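Local coordinates for protein molybdopterin biosynthesis enzyme, MoaB (Thermus thermophilus, PDB 3MCH) that probably takes part in molybdenum cofactor biosynthesis, as a trimeric MogA/MoaB-family protein with a probable molybdopterin-binding fold, at residues L95-T107 against K133-V145. Numbering follows the deposited sequence.
Sequences LAELMRLVGLRKT and KGARESLEAVLPV
Thr107 OG1 is gripped from two directions: it donates to the syn lone pair of Glu137 OE1 at 2.7 Å, and a water 2.9 Å from the same OG1 donates to it. That water also accepts from Lys133 NZ, linking the hydroxyl to an ammonium group too. Glu137 presents OE1 with CG anti to its own carbonyl carbon (chi1 -60°) and an extended chain beyond, crossing the threonine at about a right angle. With an alanine here, Thr107 OG1 is likely to lose its carboxylate acceptor, and Leu101 CD1 part of its cover.

A second polar tie lies at the last turn of helix 93-99. Ser138 OG donates to Met99 O over 2.7 Å, in the carbonyl plane on a lone pair, with a C=O...OG angle of 136°. Just beyond, the chain leaves the helix in a Schellman motif, Leu101 taking a positive phi. Leu101 then sends CD2 to within 3.7 Å of Ala141 CB and over the backbone carbonyl of Glu137, while its CD1 lies beside the carboxylate.

Apolar packing fills the other end. Val142 CG1 inserts among three side chains, lying 3.6 Å from Leu98 CB and 3.8 Å from Met99 CG, with Leu95 CD2 a little farther. Ala141 sets its CB 3.3 Å from Leu98 O.

The short axes of 95-99 and 133-142 approach to 8.4 Å at 133°, an oblique crossing nearer antiparallel than parallel. Met99 and Ser138 also reach strand 123-128 through Leu128, while Leu139 and Ala135 pack on helix 21-30. Salt bridges join Glu97 to Arg100 of the second subunit and Arg100 to Glu97 of the third; with Ala141 O hydrogen-bonded to Thr107 OG1 of the second subunit, the contact lies between the mixed sheet and the subunit interface.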
loop_
_atom_site.group_PDB
_atom_site.type_symbol
_atom_site.label_atom_id
_atom_site.label_comp_id
_atom_site.label_asym_id
_atom_site.label_seq_id
_atom_site.Cartn_x
_atom_site.Cartn_y
_atom_site.Cartn_z
ATOM N N LEU B 95 5.735 3.296 5.265
ATOM C CA LEU B 95 6.944 2.664 5.790
ATOM C C LEU B 95 7.035 1.213 5.328
ATOM O O LEU B 95 8.127 0.697 5.093
ATOM C CB LEU B 95 6.967 2.755 7.323
ATOM C CG LEU B 95 7.197 4.171 7.862
ATOM C CD1 LEU B 95 7.118 4.189 9.389
ATOM C CD2 LEU B 95 8.568 4.661 7.392
ATOM N N ALA B 96 5.884 0.557 5.194
ATOM C CA ALA B 96 5.855 -0.825 4.724
ATOM C C ALA B 96 6.361 -0.831 3.277
ATOM O O ALA B 96 7.065 -1.746 2.857
ATOM C CB ALA B 96 4.430 -1.382 4.801
ATOM N N GLU B 97 6.005 0.205 2.524
ATOM C CA GLU B 97 6.438 0.326 1.130
ATOM C C GLU B 97 7.950 0.565 1.077
ATOM O O GLU B 97 8.652 -0.002 0.242
ATOM C CB GLU B 97 5.692 1.486 0.456
ATOM C CG GLU B 97 4.186 1.290 0.442
ATOM C CD GLU B 97 3.408 2.552 0.108
ATOM O OE1 GLU B 97 3.979 3.661 0.186
ATOM O OE2 GLU B 97 2.205 2.430 -0.219
ATOM N N LEU B 98 8.457 1.404 1.975
ATOM C CA LEU B 98 9.890 1.672 1.985
ATOM C C LEU B 98 10.663 0.393 2.275
ATOM O O LEU B 98 11.702 0.135 1.661
ATOM C CB LEU B 98 10.241 2.737 3.033
ATOM C CG LEU B 98 9.791 4.172 2.746
ATOM C CD1 LEU B 98 10.272 5.081 3.863
ATOM C CD2 LEU B 98 10.349 4.638 1.403
ATOM N N MET B 99 10.154 -0.420 3.199
ATOM C CA MET B 99 10.839 -1.661 3.551
ATOM C C MET B 99 10.857 -2.676 2.408
ATOM O O MET B 99 11.675 -3.598 2.403
ATOM C CB MET B 99 10.216 -2.279 4.808
ATOM C CG MET B 99 10.483 -1.460 6.066
ATOM S SD MET B 99 9.970 -2.251 7.609
ATOM C CE MET B 99 8.181 -2.117 7.455
ATOM N N ARG B 100 9.960 -2.506 1.441
ATOM C CA ARG B 100 9.921 -3.398 0.284
ATOM C C ARG B 100 10.804 -2.839 -0.829
ATOM O O ARG B 100 10.888 -3.419 -1.914
ATOM C CB ARG B 100 8.486 -3.572 -0.227
ATOM C CG ARG B 100 7.670 -4.586 0.549
ATOM C CD ARG B 100 6.351 -4.892 -0.152
ATOM N NE ARG B 100 5.319 -3.886 0.094
ATOM C CZ ARG B 100 4.589 -3.823 1.203
ATOM N NH1 ARG B 100 4.778 -4.705 2.180
ATOM N NH2 ARG B 100 3.651 -2.893 1.328
ATOM N N LEU B 101 11.443 -1.704 -0.551
ATOM C CA LEU B 101 12.346 -1.044 -1.501
ATOM C C LEU B 101 11.657 -0.730 -2.828
ATOM O O LEU B 101 12.279 -0.789 -3.894
ATOM C CB LEU B 101 13.565 -1.937 -1.760
ATOM C CG LEU B 101 14.244 -2.556 -0.531
ATOM C CD1 LEU B 101 15.429 -3.421 -0.977
ATOM C CD2 LEU B 101 14.703 -1.456 0.414
ATOM N N VAL B 102 10.380 -0.374 -2.756
ATOM C CA VAL B 102 9.584 -0.083 -3.948
ATOM C C VAL B 102 10.146 1.010 -4.848
ATOM O O VAL B 102 10.400 2.131 -4.405
ATOM C CB VAL B 102 8.134 0.309 -3.568
ATOM C CG1 VAL B 102 7.303 0.521 -4.827
ATOM C CG2 VAL B 102 7.515 -0.768 -2.707
ATOM N N GLY B 103 10.334 0.664 -6.119
ATOM C CA GLY B 103 10.832 1.614 -7.100
ATOM C C GLY B 103 12.294 2.012 -7.014
ATOM O O GLY B 103 12.741 2.870 -7.777
ATOM N N LEU B 104 13.044 1.396 -6.108
ATOM C CA LEU B 104 14.457 1.732 -5.949
ATOM C C LEU B 104 15.374 0.967 -6.896
ATOM O O LEU B 104 16.525 1.356 -7.099
ATOM C CB LEU B 104 14.902 1.477 -4.508
ATOM C CG LEU B 104 14.243 2.309 -3.406
ATOM C CD1 LEU B 104 14.836 1.916 -2.060
ATOM C CD2 LEU B 104 14.462 3.788 -3.671
ATOM N N ARG B 105 14.865 -0.115 -7.473
ATOM C CA ARG B 105 15.654 -0.941 -8.381
ATOM C C ARG B 105 16.880 -1.511 -7.668
ATOM O O ARG B 105 17.959 -1.622 -8.256
ATOM C CB ARG B 105 16.082 -0.136 -9.616
ATOM C CG ARG B 105 14.937 0.513 -10.383
ATOM C CD ARG B 105 15.377 0.935 -11.782
ATOM N NE ARG B 105 16.489 1.883 -11.772
ATOM C CZ ARG B 105 16.386 3.163 -11.425
ATOM N NH1 ARG B 105 15.214 3.663 -11.055
ATOM N NH2 ARG B 105 17.457 3.945 -11.446
ATOM N N LYS B 106 16.706 -1.864 -6.397
ATOM C CA LYS B 106 17.791 -2.423 -5.594
ATOM C C LYS B 106 17.876 -3.926 -5.339
ATOM O O LYS B 106 18.930 -4.538 -5.528
ATOM C CB LYS B 106 17.723 -1.839 -4.178
ATOM C CG LYS B 106 18.396 -0.483 -4.024
ATOM C CD LYS B 106 18.363 -0.009 -2.577
ATOM C CE LYS B 106 19.354 1.126 -2.339
ATOM N NZ LYS B 106 19.092 2.310 -3.202
ATOM N N THR B 107 16.768 -4.511 -4.898
ATOM C CA THR B 107 16.701 -5.941 -4.610
ATOM C C THR B 107 15.230 -6.235 -4.900
ATOM O O THR B 107 14.347 -5.834 -4.142
ATOM C CB THR B 107 17.120 -6.378 -3.187
ATOM O OG1 THR B 107 18.470 -5.967 -2.936
ATOM C CG2 THR B 107 17.019 -7.890 -3.042
ATOM N N LYS B 133 20.772 -9.441 5.473
ATOM C CA LYS B 133 20.772 -8.549 4.319
ATOM C C LYS B 133 19.414 -7.877 4.140
ATOM O O LYS B 133 19.339 -6.673 3.904
ATOM C CB LYS B 133 21.126 -9.320 3.043
ATOM C CG LYS B 133 21.063 -8.468 1.782
ATOM C CD LYS B 133 21.386 -9.274 0.529
ATOM C CE LYS B 133 21.290 -8.398 -0.714
ATOM N NZ LYS B 133 21.679 -9.125 -1.953
ATOM N N GLY B 134 18.348 -8.665 4.256
ATOM C CA GLY B 134 17.002 -8.139 4.100
ATOM C C GLY B 134 16.641 -7.088 5.135
ATOM O O GLY B 134 16.155 -6.007 4.792
ATOM N N ALA B 135 16.862 -7.408 6.406
ATOM C CA ALA B 135 16.568 -6.475 7.490
ATOM C C ALA B 135 17.382 -5.202 7.305
ATOM O O ALA B 135 16.882 -4.091 7.491
ATOM C CB ALA B 135 16.900 -7.114 8.834
ATOM N N ARG B 136 18.642 -5.366 6.923
ATOM C CA ARG B 136 19.528 -4.228 6.724
ATOM C C ARG B 136 19.038 -3.267 5.649
ATOM O O ARG B 136 18.935 -2.059 5.879
ATOM C CB ARG B 136 20.933 -4.716 6.367
ATOM C CG ARG B 136 21.969 -3.613 6.256
ATOM C CD ARG B 136 23.316 -4.167 5.793
ATOM N NE ARG B 136 23.756 -5.302 6.604
ATOM C CZ ARG B 136 23.990 -6.519 6.124
ATOM N NH1 ARG B 136 23.827 -6.771 4.831
ATOM N NH2 ARG B 136 24.391 -7.487 6.936
ATOM N N GLU B 137 18.737 -3.799 4.469
ATOM C CA GLU B 137 18.282 -2.960 3.371
ATOM C C GLU B 137 16.945 -2.293 3.667
ATOM O O GLU B 137 16.751 -1.120 3.353
ATOM C CB GLU B 137 18.186 -3.775 2.079
ATOM C CG GLU B 137 19.506 -4.377 1.641
ATOM C CD GLU B 137 19.492 -4.804 0.187
ATOM O OE1 GLU B 137 18.498 -5.425 -0.245
ATOM O OE2 GLU B 137 20.480 -4.518 -0.521
ATOM N N SER B 138 16.027 -3.038 4.272
ATOM C CA SER B 138 14.722 -2.481 4.600
ATOM C C SER B 138 14.841 -1.377 5.647
ATOM O O SER B 138 14.154 -0.358 5.564
ATOM C CB SER B 138 13.781 -3.576 5.115
ATOM O OG SER B 138 13.516 -4.530 4.104
ATOM N N LEU B 139 15.713 -1.568 6.633
ATOM C CA LEU B 139 15.866 -0.564 7.677
ATOM C C LEU B 139 16.597 0.672 7.156
ATOM O O LEU B 139 16.271 1.797 7.533
ATOM C CB LEU B 139 16.595 -1.160 8.894
ATOM C CG LEU B 139 16.734 -0.257 10.126
ATOM C CD1 LEU B 139 15.365 0.206 10.617
ATOM C CD2 LEU B 139 17.457 -1.023 11.229
ATOM N N GLU B 140 17.578 0.475 6.283
ATOM C CA GLU B 140 18.304 1.610 5.724
ATOM C C GLU B 140 17.378 2.451 4.861
ATOM O O GLU B 140 17.558 3.658 4.740
ATOM C CB GLU B 140 19.496 1.130 4.890
ATOM C CG GLU B 140 20.562 0.428 5.709
ATOM C CD GLU B 140 21.758 0.010 4.880
ATOM O OE1 GLU B 140 21.550 -0.565 3.792
ATOM O OE2 GLU B 140 22.904 0.248 5.320
ATOM N N ALA B 141 16.375 1.810 4.264
ATOM C CA ALA B 141 15.424 2.519 3.416
ATOM C C ALA B 141 14.539 3.468 4.227
ATOM O O ALA B 141 14.150 4.534 3.743
ATOM C CB ALA B 141 14.556 1.516 2.648
ATOM N N VAL B 142 14.219 3.083 5.460
ATOM C CA VAL B 142 13.377 3.924 6.305
ATOM C C VAL B 142 14.173 4.880 7.198
ATOM O O VAL B 142 13.652 5.903 7.630
ATOM C CB VAL B 142 12.453 3.065 7.223
ATOM C CG1 VAL B 142 11.558 2.165 6.375
ATOM C CG2 VAL B 142 13.287 2.235 8.173
ATOM N N LEU B 143 15.436 4.554 7.455
ATOM C CA LEU B 143 16.283 5.359 8.332
ATOM C C LEU B 143 16.221 6.879 8.159
ATOM O O LEU B 143 16.148 7.613 9.144
ATOM C CB LEU B 143 17.744 4.896 8.218
ATOM C CG LEU B 143 18.740 5.542 9.188
ATOM C CD1 LEU B 143 18.316 5.253 10.621
ATOM C CD2 LEU B 143 20.143 4.999 8.926
ATOM N N PRO B 144 16.258 7.376 6.911
ATOM C CA PRO B 144 16.209 8.827 6.693
ATOM C C PRO B 144 15.022 9.575 7.296
ATOM O O PRO B 144 15.142 10.748 7.649
ATOM C CB PRO B 144 16.242 8.946 5.170
ATOM C CG PRO B 144 17.070 7.774 4.766
ATOM C CD PRO B 144 16.497 6.669 5.641
ATOM N N VAL B 145 13.879 8.905 7.412
ATOM C CA VAL B 145 12.685 9.542 7.951
ATOM C C VAL B 145 12.250 8.947 9.284
ATOM O O VAL B 145 11.225 9.334 9.833
ATOM C CB VAL B 145 11.501 9.432 6.961
ATOM C CG1 VAL B 145 11.870 10.081 5.635
ATOM C CG2 VAL B 145 11.126 7.966 6.748
HETATM O O HOH W 1 20.683 -7.338 -4.156
#